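Putative hydrogenase (PDB 3LYU) probably acts as an oxidoreductase that binds FAD and one [2Fe-2S] cluster, this chain being an alpha/beta domain of the longer protein. Local coordinates at residues F54-I59 / V76-N81; T48-T53 / I72-P77; M15-K20 / Q41-D46. All coordinates share one frame; numbering follows the deposited sequence.

Contact 1. Residues F54-I59 / V76-N81; sequences FEPMVI and VPLNPN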
ATOM      1  N   PHE B  54      -6.062  -1.148 -31.928  1.00 41.41           N
ATOM      2  CA  PHE B  54      -6.167  -1.579 -33.326  1.00 42.00           C
ATOM      3  C   PHE B  54      -7.495  -1.139 -33.926  1.00 45.11           C
ATOM      4  O   PHE B  54      -8.484  -1.008 -33.213  1.00 45.48           O
ATOM      5  CB  PHE B  54      -6.009  -3.096 -33.427  1.00 45.76           C
ATOM      6  CG  PHE B  54      -4.624  -3.577 -33.106  1.00 46.12           C
ATOM      7  CD1 PHE B  54      -3.532  -3.119 -33.839  1.00 49.25           C
ATOM      8  CD2 PHE B  54      -4.409  -4.484 -32.077  1.00 43.03           C
ATOM      9  CE1 PHE B  54      -2.242  -3.557 -33.556  1.00 48.12           C
ATOM     10  CE2 PHE B  54      -3.121  -4.931 -31.783  1.00 47.49           C
ATOM     11  CZ  PHE B  54      -2.032  -4.465 -32.526  1.00 47.23           C
ATOM     12  N   GLU B  55      -7.509  -0.902 -35.232  1.00 47.16           N
ATOM     13  CA  GLU B  55      -8.716  -0.445 -35.906  1.00 52.38           C
ATOM     14  C   GLU B  55     -10.015  -1.137 -35.476  1.00 52.11           C
ATOM     15  O   GLU B  55     -11.030  -0.474 -35.227  1.00 50.81           O
ATOM     16  CB  GLU B  55      -8.553  -0.575 -37.420  1.00 58.52           C
ATOM     17  CG  GLU B  55      -7.530   0.370 -38.007  1.00 62.85           C
ATOM     18  CD  GLU B  55      -7.426   0.264 -39.523  1.00 67.86           C
ATOM     19  OE1 GLU B  55      -6.583   0.983 -40.114  1.00 67.17           O
ATOM     20  OE2 GLU B  55      -8.184  -0.534 -40.122  1.00 68.63           O
ATOM     21  N   PRO B  56     -10.004  -2.479 -35.391  1.00 54.67           N
ATOM     22  CA  PRO B  56     -11.199  -3.232 -34.991  1.00 57.64           C
ATOM     23  C   PRO B  56     -11.463  -3.294 -33.481  1.00 60.39           C
ATOM     24  O   PRO B  56     -12.200  -4.173 -33.026  1.00 61.70           O
ATOM     25  CB  PRO B  56     -10.927  -4.616 -35.563  1.00 58.18           C
ATOM     26  CG  PRO B  56      -9.439  -4.748 -35.356  1.00 56.55           C
ATOM     27  CD  PRO B  56      -8.933  -3.396 -35.833  1.00 52.98           C
HETATM   28  N   MSE B  57     -10.886  -2.369 -32.713  1.00 62.22           N
HETATM   29  CA  MSE B  57     -11.051  -2.390 -31.263  1.00 61.98           C
HETATM   30  C   MSE B  57     -11.401  -1.094 -30.563  1.00 60.56           C
HETATM   31  O   MSE B  57     -11.405  -1.039 -29.331  1.00 57.77           O
HETATM   32  CB  MSE B  57      -9.793  -2.941 -30.616  1.00 67.25           C
HETATM   33  CG  MSE B  57      -9.508  -4.381 -30.947  1.00 74.67           C
HETATM   34 SE   MSE B  57      -7.900  -4.899 -30.075  1.00 87.38          SE
HETATM   35  CE  MSE B  57      -8.378  -4.416 -28.236  1.00 85.99           C
ATOM     36  N   VAL B  58     -11.675  -0.041 -31.320  1.00 59.97           N
ATOM     37  CA  VAL B  58     -12.027   1.211 -30.674  1.00 58.88           C
ATOM     38  C   VAL B  58     -13.409   1.043 -30.037  1.00 56.44           C
ATOM     39  O   VAL B  58     -14.291   0.391 -30.594  1.00 58.21           O
ATOM     40  CB  VAL B  58     -11.967   2.426 -31.672  1.00 58.33           C
ATOM     41  CG1 VAL B  58     -12.196   1.960 -33.091  1.00 61.31           C
ATOM     42  CG2 VAL B  58     -12.978   3.491 -31.285  1.00 58.54           C
ATOM     43  N   ILE B  59     -13.563   1.598 -28.839  1.00 55.18           N
ATOM     44  CA  ILE B  59     -14.809   1.505 -28.092  1.00 53.94           C
ATOM     45  C   ILE B  59     -14.988   2.774 -27.267  1.00 51.58           C
ATOM     46  O   ILE B  59     -14.022   3.477 -26.996  1.00 50.57           O
ATOM     47  CB  ILE B  59     -14.788   0.263 -27.153  1.00 52.63           C
ATOM     48  CG1 ILE B  59     -16.188  -0.003 -26.593  1.00 52.23           C
ATOM     49  CG2 ILE B  59     -13.786   0.468 -26.029  1.00 49.33           C
ATOM     50  CD1 ILE B  59     -17.238  -0.358 -27.660  1.00 46.00           C
ATOM     51  N   VAL B  76      -4.602   1.713 -35.052  1.00 52.39           N
ATOM     52  CA  VAL B  76      -3.487   1.108 -35.747  1.00 52.41           C
ATOM     53  C   VAL B  76      -4.030  -0.133 -36.474  1.00 54.52           C
ATOM     54  O   VAL B  76      -4.792  -0.920 -35.901  1.00 50.55           O
ATOM     55  CB  VAL B  76      -2.382   0.719 -34.740  1.00 52.60           C
ATOM     56  CG1 VAL B  76      -1.142   0.249 -35.476  1.00 48.73           C
ATOM     57  CG2 VAL B  76      -2.050   1.909 -33.853  1.00 48.97           C
ATOM     58  N   PRO B  77      -3.665  -0.306 -37.759  1.00 55.39           N
ATOM     59  CA  PRO B  77      -4.105  -1.441 -38.580  1.00 55.59           C
ATOM     60  C   PRO B  77      -3.592  -2.793 -38.082  1.00 58.55           C
ATOM     61  O   PRO B  77      -2.387  -2.987 -37.902  1.00 59.09           O
ATOM     62  CB  PRO B  77      -3.562  -1.088 -39.957  1.00 53.77           C
ATOM     63  CG  PRO B  77      -2.295  -0.355 -39.624  1.00 55.10           C
ATOM     64  CD  PRO B  77      -2.742   0.559 -38.518  1.00 53.01           C
ATOM     65  N   LEU B  78      -4.510  -3.730 -37.871  1.00 58.83           N
ATOM     66  CA  LEU B  78      -4.140  -5.050 -37.380  1.00 58.63           C
ATOM     67  C   LEU B  78      -3.692  -5.963 -38.514  1.00 58.29           C
ATOM     68  O   LEU B  78      -4.522  -6.608 -39.149  1.00 57.75           O
ATOM     69  CB  LEU B  78      -5.323  -5.697 -36.641  1.00 57.10           C
ATOM     70  CG  LEU B  78      -5.030  -6.760 -35.567  1.00 58.92           C
ATOM     71  CD1 LEU B  78      -6.349  -7.276 -35.019  1.00 58.96           C
ATOM     72  CD2 LEU B  78      -4.212  -7.908 -36.131  1.00 56.57           C
ATOM     73  N   ASN B  79      -2.384  -6.011 -38.765  1.00 59.01           N
ATOM     74  CA  ASN B  79      -1.826  -6.869 -39.809  1.00 60.87           C
ATOM     75  C   ASN B  79      -1.851  -8.346 -39.361  1.00 63.02           C
ATOM     76  O   ASN B  79      -1.070  -8.761 -38.497  1.00 63.91           O
ATOM     77  CB  ASN B  79      -0.387  -6.447 -40.117  1.00 57.70           C
ATOM     78  CG  ASN B  79       0.199  -7.199 -41.302  1.00 60.45           C
ATOM     79  OD1 ASN B  79       1.403  -7.117 -41.581  1.00 59.54           O
ATOM     80  ND2 ASN B  79      -0.660  -7.937 -42.016  1.00 58.88           N
ATOM     81  N   PRO B  80      -2.740  -9.162 -39.963  1.00 63.17           N
ATOM     82  CA  PRO B  80      -2.889 -10.586 -39.637  1.00 64.65           C
ATOM     83  C   PRO B  80      -1.830 -11.499 -40.245  1.00 64.11           C
ATOM     84  O   PRO B  80      -1.945 -12.721 -40.188  1.00 63.88           O
ATOM     85  CB  PRO B  80      -4.277 -10.900 -40.175  1.00 66.52           C
ATOM     86  CG  PRO B  80      -4.278 -10.123 -41.457  1.00 66.91           C
ATOM     87  CD  PRO B  80      -3.667  -8.783 -41.047  1.00 64.65           C
ATOM     88  N   ASN B  81      -0.797 -10.910 -40.832  1.00 65.88           N
ATOM     89  CA  ASN B  81       0.257 -11.698 -41.455  1.00 64.57           C
ATOM     90  C   ASN B  81       1.513 -11.671 -40.597  1.00 62.05           C
ATOM     91  O   ASN B  81       2.598 -12.005 -41.070  1.00 61.41           O
ATOM     92  CB  ASN B  81       0.563 -11.143 -42.853  1.00 67.53           C
ATOM     93  CG  ASN B  81      -0.693 -10.915 -43.683  1.00 68.35           C
ATOM     94  OD1 ASN B  81      -1.451 -11.849 -43.943  1.00 68.91           O
ATOM     95  ND2 ASN B  81      -0.917  -9.670 -44.101  1.00 67.24           N
TER
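Val76 O is the hub of this contact, at the C-terminal ends of the parallel strands 46-54 and 70-76. Glu55 N donates to Val76 O over 2.8 Å with an N-H...O angle of 149°, yet the donor stands above the carbonyl plane, 44° out of it, not on a lone pair. Phe54 CA adds a CA-H...O contact to the same oxygen at 3.0 Å. The Phe54 ring turns its edge to it as well, CD1 lying 3.3 Å from Val76 O with the oxygen in the ring plane. Over one face of that ring sits Leu78: its CG is 4.2 Å from the Phe54 ring centroid, a CH-pi contact displaced toward the rim. With CG anti to the backbone N (chi1 -155°), Leu78 also carries CD1 to within 4.0 Å of Pro56 CG. Glu55 stretches its extended chain obliquely across Pro77, where OE1 comes 3.7 Å from CB of Pro77. Behind this first shell, Met57 N bonds Phe54 O at 2.8 Å and turns the chain away from the sheet. Helix 84-104 packs against Phe54, Asn87 and Val91 touching its side chain while the ring of Phe84 meets it obliquely. In a second subunit, Phe84 and Leu85 pack on Met57 and Ile59. An alanine in place of Phe54 would take away the ring that Leu78 CG covers and would probably loosen the packing of the 54-59 side on Leu78 and helix 84-104. A single backbone N-H bond thus ties the loops together; the rest is C-H contact to one carbonyl and packing around an aromatic ring, so the hold depends on shape more than on charge.

Contact 2. Residues T48-T53 / I72-P77; sequences TTLHVT and IVEPVP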
ATOM      1  N   THR B  48      -8.269  15.432 -21.699  1.00 41.18           N
ATOM      2  CA  THR B  48      -8.352  15.051 -23.102  1.00 38.69           C
ATOM      3  C   THR B  48      -7.870  13.603 -23.077  1.00 36.98           C
ATOM      4  O   THR B  48      -6.763  13.314 -22.599  1.00 32.44           O
ATOM      5  CB  THR B  48      -7.410  15.880 -23.984  1.00 43.80           C
ATOM      6  OG1 THR B  48      -6.081  15.372 -23.860  1.00 46.44           O
ATOM      7  CG2 THR B  48      -7.419  17.346 -23.560  1.00 41.56           C
ATOM      8  N   THR B  49      -8.706  12.692 -23.564  1.00 35.82           N
ATOM      9  CA  THR B  49      -8.350  11.283 -23.549  1.00 30.28           C
ATOM     10  C   THR B  49      -7.744  10.800 -24.843  1.00 27.94           C
ATOM     11  O   THR B  49      -8.062  11.292 -25.925  1.00 23.29           O
ATOM     12  CB  THR B  49      -9.572  10.376 -23.231  1.00 37.64           C
ATOM     13  OG1 THR B  49     -10.598  10.587 -24.206  1.00 35.38           O
ATOM     14  CG2 THR B  49     -10.116  10.671 -21.840  1.00 33.80           C
ATOM     15  N   LEU B  50      -6.862   9.824 -24.732  1.00 32.39           N
ATOM     16  CA  LEU B  50      -6.233   9.267 -25.911  1.00 35.25           C
ATOM     17  C   LEU B  50      -6.418   7.762 -25.883  1.00 37.93           C
ATOM     18  O   LEU B  50      -6.078   7.117 -24.899  1.00 40.14           O
ATOM     19  CB  LEU B  50      -4.740   9.617 -25.934  1.00 36.89           C
ATOM     20  CG  LEU B  50      -3.869   8.805 -26.908  1.00 35.98           C
ATOM     21  CD1 LEU B  50      -4.263   9.115 -28.335  1.00 40.13           C
ATOM     22  CD2 LEU B  50      -2.400   9.112 -26.676  1.00 32.22           C
ATOM     23  N   HIS B  51      -6.980   7.206 -26.945  1.00 37.50           N
ATOM     24  CA  HIS B  51      -7.168   5.768 -27.009  1.00 36.28           C
ATOM     25  C   HIS B  51      -6.340   5.223 -28.156  1.00 36.92           C
ATOM     26  O   HIS B  51      -6.626   5.519 -29.324  1.00 37.94           O
ATOM     27  CB  HIS B  51      -8.641   5.398 -27.245  1.00 41.62           C
ATOM     28  CG  HIS B  51      -8.908   3.921 -27.188  1.00 37.42           C
ATOM     29  ND1 HIS B  51     -10.022   3.342 -27.753  1.00 34.81           N
ATOM     30  CD2 HIS B  51      -8.207   2.909 -26.620  1.00 35.47           C
ATOM     31  CE1 HIS B  51      -9.998   2.037 -27.538  1.00 37.45           C
ATOM     32  NE2 HIS B  51      -8.907   1.750 -26.852  1.00 38.62           N
ATOM     33  N   VAL B  52      -5.313   4.439 -27.832  1.00 33.77           N
ATOM     34  CA  VAL B  52      -4.473   3.843 -28.868  1.00 36.20           C
ATOM     35  C   VAL B  52      -4.757   2.347 -28.869  1.00 31.49           C
ATOM     36  O   VAL B  52      -4.548   1.656 -27.868  1.00 34.06           O
ATOM     37  CB  VAL B  52      -2.965   4.106 -28.617  1.00 34.29           C
ATOM     38  CG1 VAL B  52      -2.151   3.608 -29.805  1.00 41.19           C
ATOM     39  CG2 VAL B  52      -2.722   5.597 -28.391  1.00 35.35           C
ATOM     40  N   THR B  53      -5.264   1.856 -29.994  1.00 33.34           N
ATOM     41  CA  THR B  53      -5.596   0.439 -30.122  1.00 36.84           C
ATOM     42  C   THR B  53      -5.661   0.082 -31.604  1.00 36.16           C
ATOM     43  O   THR B  53      -5.338   0.917 -32.444  1.00 40.27           O
ATOM     44  CB  THR B  53      -6.951   0.136 -29.437  1.00 32.59           C
ATOM     45  OG1 THR B  53      -7.122  -1.279 -29.319  1.00 35.35           O
ATOM     46  CG2 THR B  53      -8.112   0.725 -30.235  1.00 34.77           C
ATOM     47  N   ILE B  72      -9.133  11.686 -28.288  1.00 43.55           N
ATOM     48  CA  ILE B  72      -8.340  11.287 -29.454  1.00 43.97           C
ATOM     49  C   ILE B  72      -8.278   9.775 -29.638  1.00 42.96           C
ATOM     50  O   ILE B  72      -8.055   9.035 -28.678  1.00 42.52           O
ATOM     51  CB  ILE B  72      -6.873  11.800 -29.351  1.00 41.88           C
ATOM     52  CG1 ILE B  72      -6.854  13.309 -29.076  1.00 41.03           C
ATOM     53  CG2 ILE B  72      -6.111  11.453 -30.628  1.00 35.83           C
ATOM     54  CD1 ILE B  72      -7.693  14.133 -30.043  1.00 46.00           C
ATOM     55  N   VAL B  73      -8.467   9.318 -30.873  1.00 43.17           N
ATOM     56  CA  VAL B  73      -8.403   7.890 -31.159  1.00 45.68           C
ATOM     57  C   VAL B  73      -7.364   7.667 -32.252  1.00 45.64           C
ATOM     58  O   VAL B  73      -7.404   8.313 -33.296  1.00 41.07           O
ATOM     59  CB  VAL B  73      -9.787   7.317 -31.638  1.00 45.23           C
ATOM     60  CG1 VAL B  73      -9.707   5.793 -31.773  1.00 44.91           C
ATOM     61  CG2 VAL B  73     -10.889   7.686 -30.660  1.00 47.71           C
ATOM     62  N   GLU B  74      -6.424   6.763 -31.995  1.00 48.05           N
ATOM     63  CA  GLU B  74      -5.377   6.432 -32.955  1.00 47.82           C
ATOM     64  C   GLU B  74      -5.491   4.949 -33.300  1.00 48.28           C
ATOM     65  O   GLU B  74      -4.873   4.112 -32.640  1.00 49.32           O
ATOM     66  CB  GLU B  74      -3.999   6.712 -32.355  1.00 48.03           C
ATOM     67  CG  GLU B  74      -3.674   8.172 -32.224  1.00 51.63           C
ATOM     68  CD  GLU B  74      -3.681   8.885 -33.567  1.00 52.54           C
ATOM     69  OE1 GLU B  74      -3.074   8.354 -34.526  1.00 55.09           O
ATOM     70  OE2 GLU B  74      -4.280   9.979 -33.662  1.00 49.09           O
ATOM     71  N   PRO B  75      -6.286   4.601 -34.338  1.00 48.98           N
ATOM     72  CA  PRO B  75      -6.479   3.206 -34.761  1.00 49.81           C
ATOM     73  C   PRO B  75      -5.330   2.669 -35.606  1.00 50.01           C
ATOM     74  O   PRO B  75      -5.104   3.116 -36.728  1.00 49.62           O
ATOM     75  CB  PRO B  75      -7.788   3.262 -35.537  1.00 46.64           C
ATOM     76  CG  PRO B  75      -7.667   4.567 -36.238  1.00 46.14           C
ATOM     77  CD  PRO B  75      -7.117   5.507 -35.157  1.00 50.07           C
ATOM     78  N   VAL B  76      -4.602   1.713 -35.052  1.00 52.39           N
ATOM     79  CA  VAL B  76      -3.487   1.108 -35.747  1.00 52.41           C
ATOM     80  C   VAL B  76      -4.030  -0.133 -36.474  1.00 54.52           C
ATOM     81  O   VAL B  76      -4.792  -0.920 -35.901  1.00 50.55           O
ATOM     82  CB  VAL B  76      -2.382   0.719 -34.740  1.00 52.60           C
ATOM     83  CG1 VAL B  76      -1.142   0.249 -35.476  1.00 48.73           C
ATOM     84  CG2 VAL B  76      -2.050   1.909 -33.853  1.00 48.97           C
ATOM     85  N   PRO B  77      -3.665  -0.306 -37.759  1.00 55.39           N
ATOM     86  CA  PRO B  77      -4.105  -1.441 -38.580  1.00 55.59           C
ATOM     87  C   PRO B  77      -3.592  -2.793 -38.082  1.00 58.55           C
ATOM     88  O   PRO B  77      -2.387  -2.987 -37.902  1.00 59.09           O
ATOM     89  CB  PRO B  77      -3.562  -1.088 -39.957  1.00 53.77           C
ATOM     90  CG  PRO B  77      -2.295  -0.355 -39.624  1.00 55.10           C
ATOM     91  CD  PRO B  77      -2.742   0.559 -38.518  1.00 53.01           C
TER
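Strands 48-53 and 72-76 run parallel, their axes 11° apart in direction and 4.7 Å apart at closest approach, with Leu50, His51, Val52 and Thr53 opposite Ile72, Val73, Glu74 and Pro75. The ladder begins tightly, Ile72 N reaching Thr49 O at 2.6 Å along an almost straight bond (176°). His51 is held through both its backbone N and its O, N giving to Ile72 O and O taking from Glu74 N. Thr53 N to Glu74 O is weak at 3.5 Å, but Val76 N closes the ladder on Thr53 O at 2.8 Å. Pro75 fits because its nitrogen lies on the side of the strand turned from this partner. Leu50, Val52, Ile72 and Glu74 share one face. There Leu50, CG anti to the backbone N, swings CD1 obliquely across to Ile72 CG2 at 3.8 Å, and the same CD1 lies 4.0 Å from Glu74 CG. Glu74 then bends at chi2 (-60°), taking its carboxylate away from the neighbouring strand. On the other face, with Thr53, Val73 and Pro75, the imidazole of His51 has Thr53 CG2 3.4 Å above its plane, near the rim. Helix 84-104 covers the first face, its Val91 and Leu95 meeting Val52 and its Arg94 and Lys98 each forming a salt bridge with Glu74. Helix 29-42 packs on the opposite face against Thr49 and His51, whose NE2 is bonded to Tyr27 O. The pair belongs to the beta-alpha-beta unit of strand 46-54, helix 61-65 and strand 70-76, with strand 20-26 bonded to the far edge of 46-54.

Contact 3. Residues M15-K20 / Q41-D46; sequences MEKFGK and QEIGND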
HETATM    1  N   MSE B  15      -9.688  12.691  -6.499  1.00 46.60           N
HETATM    2  CA  MSE B  15     -10.572  13.610  -7.201  1.00 48.28           C
HETATM    3  C   MSE B  15     -10.254  15.078  -6.949  1.00 49.56           C
HETATM    4  O   MSE B  15     -10.908  15.721  -6.135  1.00 52.17           O
HETATM    5  CB  MSE B  15     -12.015  13.319  -6.802  1.00 51.77           C
HETATM    6  CG  MSE B  15     -12.594  12.072  -7.466  1.00 54.99           C
HETATM    7 SE   MSE B  15     -12.523  12.214  -9.411  1.00 62.20          SE
HETATM    8  CE  MSE B  15     -11.580  10.629  -9.864  1.00 56.38           C
ATOM      9  N   GLU B  16      -9.258  15.611  -7.655  1.00 53.58           N
ATOM     10  CA  GLU B  16      -8.856  17.007  -7.480  1.00 52.16           C
ATOM     11  C   GLU B  16      -8.752  17.733  -8.800  1.00 52.85           C
ATOM     12  O   GLU B  16      -8.857  17.128  -9.865  1.00 51.05           O
ATOM     13  CB  GLU B  16      -7.492  17.093  -6.799  1.00 54.51           C
ATOM     14  CG  GLU B  16      -7.383  16.305  -5.515  1.00 57.31           C
ATOM     15  CD  GLU B  16      -6.070  16.528  -4.811  1.00 58.48           C
ATOM     16  OE1 GLU B  16      -5.009  16.481  -5.484  1.00 59.33           O
ATOM     17  OE2 GLU B  16      -6.107  16.743  -3.584  1.00 59.24           O
ATOM     18  N   LYS B  17      -8.543  19.040  -8.724  1.00 53.22           N
ATOM     19  CA  LYS B  17      -8.382  19.833  -9.925  1.00 52.57           C
ATOM     20  C   LYS B  17      -6.891  19.923 -10.167  1.00 49.71           C
ATOM     21  O   LYS B  17      -6.188  20.666  -9.478  1.00 53.98           O
ATOM     22  CB  LYS B  17      -8.952  21.242  -9.746  1.00 53.13           C
ATOM     23  CG  LYS B  17     -10.464  21.311  -9.698  1.00 58.31           C
ATOM     24  CD  LYS B  17     -10.929  22.747  -9.881  1.00 59.73           C
ATOM     25  CE  LYS B  17     -12.439  22.863  -9.754  1.00 59.90           C
ATOM     26  NZ  LYS B  17     -12.924  24.258 -10.003  1.00 55.61           N
ATOM     27  N   PHE B  18      -6.398  19.141 -11.122  1.00 49.63           N
ATOM     28  CA  PHE B  18      -4.980  19.166 -11.455  1.00 50.22           C
ATOM     29  C   PHE B  18      -4.796  20.153 -12.601  1.00 50.79           C
ATOM     30  O   PHE B  18      -3.689  20.630 -12.860  1.00 50.97           O
ATOM     31  CB  PHE B  18      -4.492  17.772 -11.875  1.00 48.88           C
ATOM     32  CG  PHE B  18      -4.678  16.712 -10.817  1.00 47.71           C
ATOM     33  CD1 PHE B  18      -5.913  16.086 -10.651  1.00 47.57           C
ATOM     34  CD2 PHE B  18      -3.619  16.333  -9.992  1.00 45.98           C
ATOM     35  CE1 PHE B  18      -6.094  15.094  -9.679  1.00 47.36           C
ATOM     36  CE2 PHE B  18      -3.788  15.345  -9.017  1.00 47.52           C
ATOM     37  CZ  PHE B  18      -5.032  14.721  -8.860  1.00 44.64           C
ATOM     38  N   GLY B  19      -5.902  20.462 -13.268  1.00 48.24           N
ATOM     39  CA  GLY B  19      -5.863  21.385 -14.374  1.00 48.43           C
ATOM     40  C   GLY B  19      -6.134  20.658 -15.664  1.00 47.39           C
ATOM     41  O   GLY B  19      -7.235  20.158 -15.861  1.00 41.41           O
ATOM     42  N   LYS B  20      -5.129  20.600 -16.537  1.00 48.26           N
ATOM     43  CA  LYS B  20      -5.259  19.936 -17.826  1.00 47.06           C
ATOM     44  C   LYS B  20      -4.694  18.528 -17.719  1.00 42.24           C
ATOM     45  O   LYS B  20      -3.512  18.347 -17.447  1.00 42.51           O
ATOM     46  CB  LYS B  20      -4.526  20.727 -18.904  1.00 49.46           C
ATOM     47  CG  LYS B  20      -4.838  20.244 -20.309  1.00 50.75           C
ATOM     48  CD  LYS B  20      -4.269  21.168 -21.364  1.00 52.20           C
ATOM     49  CE  LYS B  20      -4.650  20.711 -22.760  1.00 58.92           C
ATOM     50  NZ  LYS B  20      -4.108  21.632 -23.796  1.00 60.25           N
ATOM     51  N   GLN B  41     -13.377  15.528 -15.461  1.00 48.65           N
ATOM     52  CA  GLN B  41     -13.882  16.644 -16.244  1.00 50.61           C
ATOM     53  C   GLN B  41     -14.933  17.376 -15.422  1.00 51.22           C
ATOM     54  O   GLN B  41     -14.885  18.592 -15.287  1.00 54.77           O
ATOM     55  CB  GLN B  41     -14.492  16.133 -17.556  1.00 49.09           C
ATOM     56  CG  GLN B  41     -14.891  17.216 -18.561  1.00 47.10           C
ATOM     57  CD  GLN B  41     -13.707  17.860 -19.292  1.00 46.83           C
ATOM     58  OE1 GLN B  41     -13.885  18.813 -20.055  1.00 45.73           O
ATOM     59  NE2 GLN B  41     -12.503  17.338 -19.071  1.00 45.92           N
ATOM     60  N   GLU B  42     -15.874  16.625 -14.859  1.00 50.60           N
ATOM     61  CA  GLU B  42     -16.955  17.193 -14.040  1.00 49.71           C
ATOM     62  C   GLU B  42     -16.428  17.952 -12.814  1.00 49.65           C
ATOM     63  O   GLU B  42     -17.049  18.912 -12.355  1.00 49.15           O
ATOM     64  CB  GLU B  42     -17.895  16.069 -13.575  1.00 48.83           C
ATOM     65  CG  GLU B  42     -19.254  16.519 -13.075  1.00 54.74           C
ATOM     66  CD  GLU B  42     -20.077  17.145 -14.180  1.00 60.45           C
ATOM     67  OE1 GLU B  42     -20.045  16.604 -15.316  1.00 64.48           O
ATOM     68  OE2 GLU B  42     -20.759  18.168 -13.917  1.00 65.36           O
ATOM     69  N   ILE B  43     -15.287  17.501 -12.290  1.00 50.37           N
ATOM     70  CA  ILE B  43     -14.649  18.104 -11.116  1.00 50.06           C
ATOM     71  C   ILE B  43     -13.908  19.401 -11.448  1.00 50.40           C
ATOM     72  O   ILE B  43     -13.446  20.111 -10.557  1.00 51.51           O
ATOM     73  CB  ILE B  43     -13.692  17.070 -10.419  1.00 52.35           C
ATOM     74  CG1 ILE B  43     -14.287  16.663  -9.075  1.00 54.97           C
ATOM     75  CG2 ILE B  43     -12.295  17.641 -10.219  1.00 53.24           C
ATOM     76  CD1 ILE B  43     -15.685  16.047  -9.172  1.00 46.00           C
ATOM     77  N   GLY B  44     -13.795  19.710 -12.730  1.00 48.64           N
ATOM     78  CA  GLY B  44     -13.138  20.940 -13.117  1.00 48.06           C
ATOM     79  C   GLY B  44     -11.801  20.795 -13.814  1.00 50.08           C
ATOM     80  O   GLY B  44     -11.031  21.761 -13.887  1.00 51.72           O
ATOM     81  N   ASN B  45     -11.529  19.595 -14.323  1.00 48.97           N
ATOM     82  CA  ASN B  45     -10.285  19.309 -15.026  1.00 47.30           C
ATOM     83  C   ASN B  45     -10.487  19.314 -16.540  1.00 45.92           C
ATOM     84  O   ASN B  45     -11.509  18.858 -17.038  1.00 43.36           O
ATOM     85  CB  ASN B  45      -9.739  17.942 -14.601  1.00 41.99           C
ATOM     86  CG  ASN B  45      -9.314  17.913 -13.159  1.00 41.64           C
ATOM     87  OD1 ASN B  45      -8.394  18.615 -12.759  1.00 40.83           O
ATOM     88  ND2 ASN B  45      -9.984  17.100 -12.365  1.00 39.67           N
ATOM     89  N   ASP B  46      -9.509  19.834 -17.268  1.00 47.94           N
ATOM     90  CA  ASP B  46      -9.566  19.860 -18.724  1.00 48.79           C
ATOM     91  C   ASP B  46      -8.907  18.569 -19.188  1.00 48.39           C
ATOM     92  O   ASP B  46      -7.737  18.563 -19.565  1.00 45.80           O
ATOM     93  CB  ASP B  46      -8.784  21.060 -19.264  1.00 52.84           C
ATOM     94  CG  ASP B  46      -8.684  21.061 -20.779  1.00 57.78           C
ATOM     95  OD1 ASP B  46      -9.722  21.241 -21.447  1.00 63.65           O
ATOM     96  OD2 ASP B  46      -7.569  20.878 -21.306  1.00 58.59           O
TER
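A Schellman motif ends the helix that reaches Gln41, with Gly44 at positive phi, and the chain beyond it sets Asn45 against the 15-20 loop. With CG beside the backbone N (chi1 -66°), the Asn45 amide reads the loop backbone like a peptide. OD1 accepts in its carbonyl plane from two successive amides, Phe18 N at 2.6 Å and Gly19 N at 3.1 Å. ND2 gives to Glu16 O at 2.7 Å, that oxygen lying in the amide plane, and also to Trp40 O of the helix, so rotation of the group is fixed. The Phe18 ring crosses obliquely, its plane 35° from the amide, with OD1 near its edge. Asp46 N then bonds Gly19 O, where strands 20-26 and 46-54 begin. Lys20 and Asp46 lie side by side pointing the same way, but NZ of Lys20 pairs with Glu106 and stays 4.3 Å from Asp46 OD2. Ile43 CG2 packs on Glu16 O, and Ile43 also touches Ala39 of a neighbouring subunit. The extended Lys17 side chain crosses that of Ile43 obliquely, its CE 3.0 Å from Ile43 O and 3.9 Å from Gly44 CA, where any beta carbon on residue 44 would collide.

How the contacts relate
Contact 2 is the buried one, nearest the chain's centre, while contacts 1 and 3 are partly buried and lie on opposite sides of that centre, their own centres about 32 Å apart. Contacts 1 and 2 hold the same pair of strands, share Val76 and touch directly, so the ladder of one passes into the loops of the other. Contact 3 sits at the N-terminal ends of the strands and joins 20-26 to 46-54 instead. Chemistry follows place: repeated backbone bonds in the core, ring and leucine packing with one backbone bond at the C-terminal ends of those strands, and a side-chain amide bonding to main chain in contact 3. Other subunits reach contacts 1 and 3 alone.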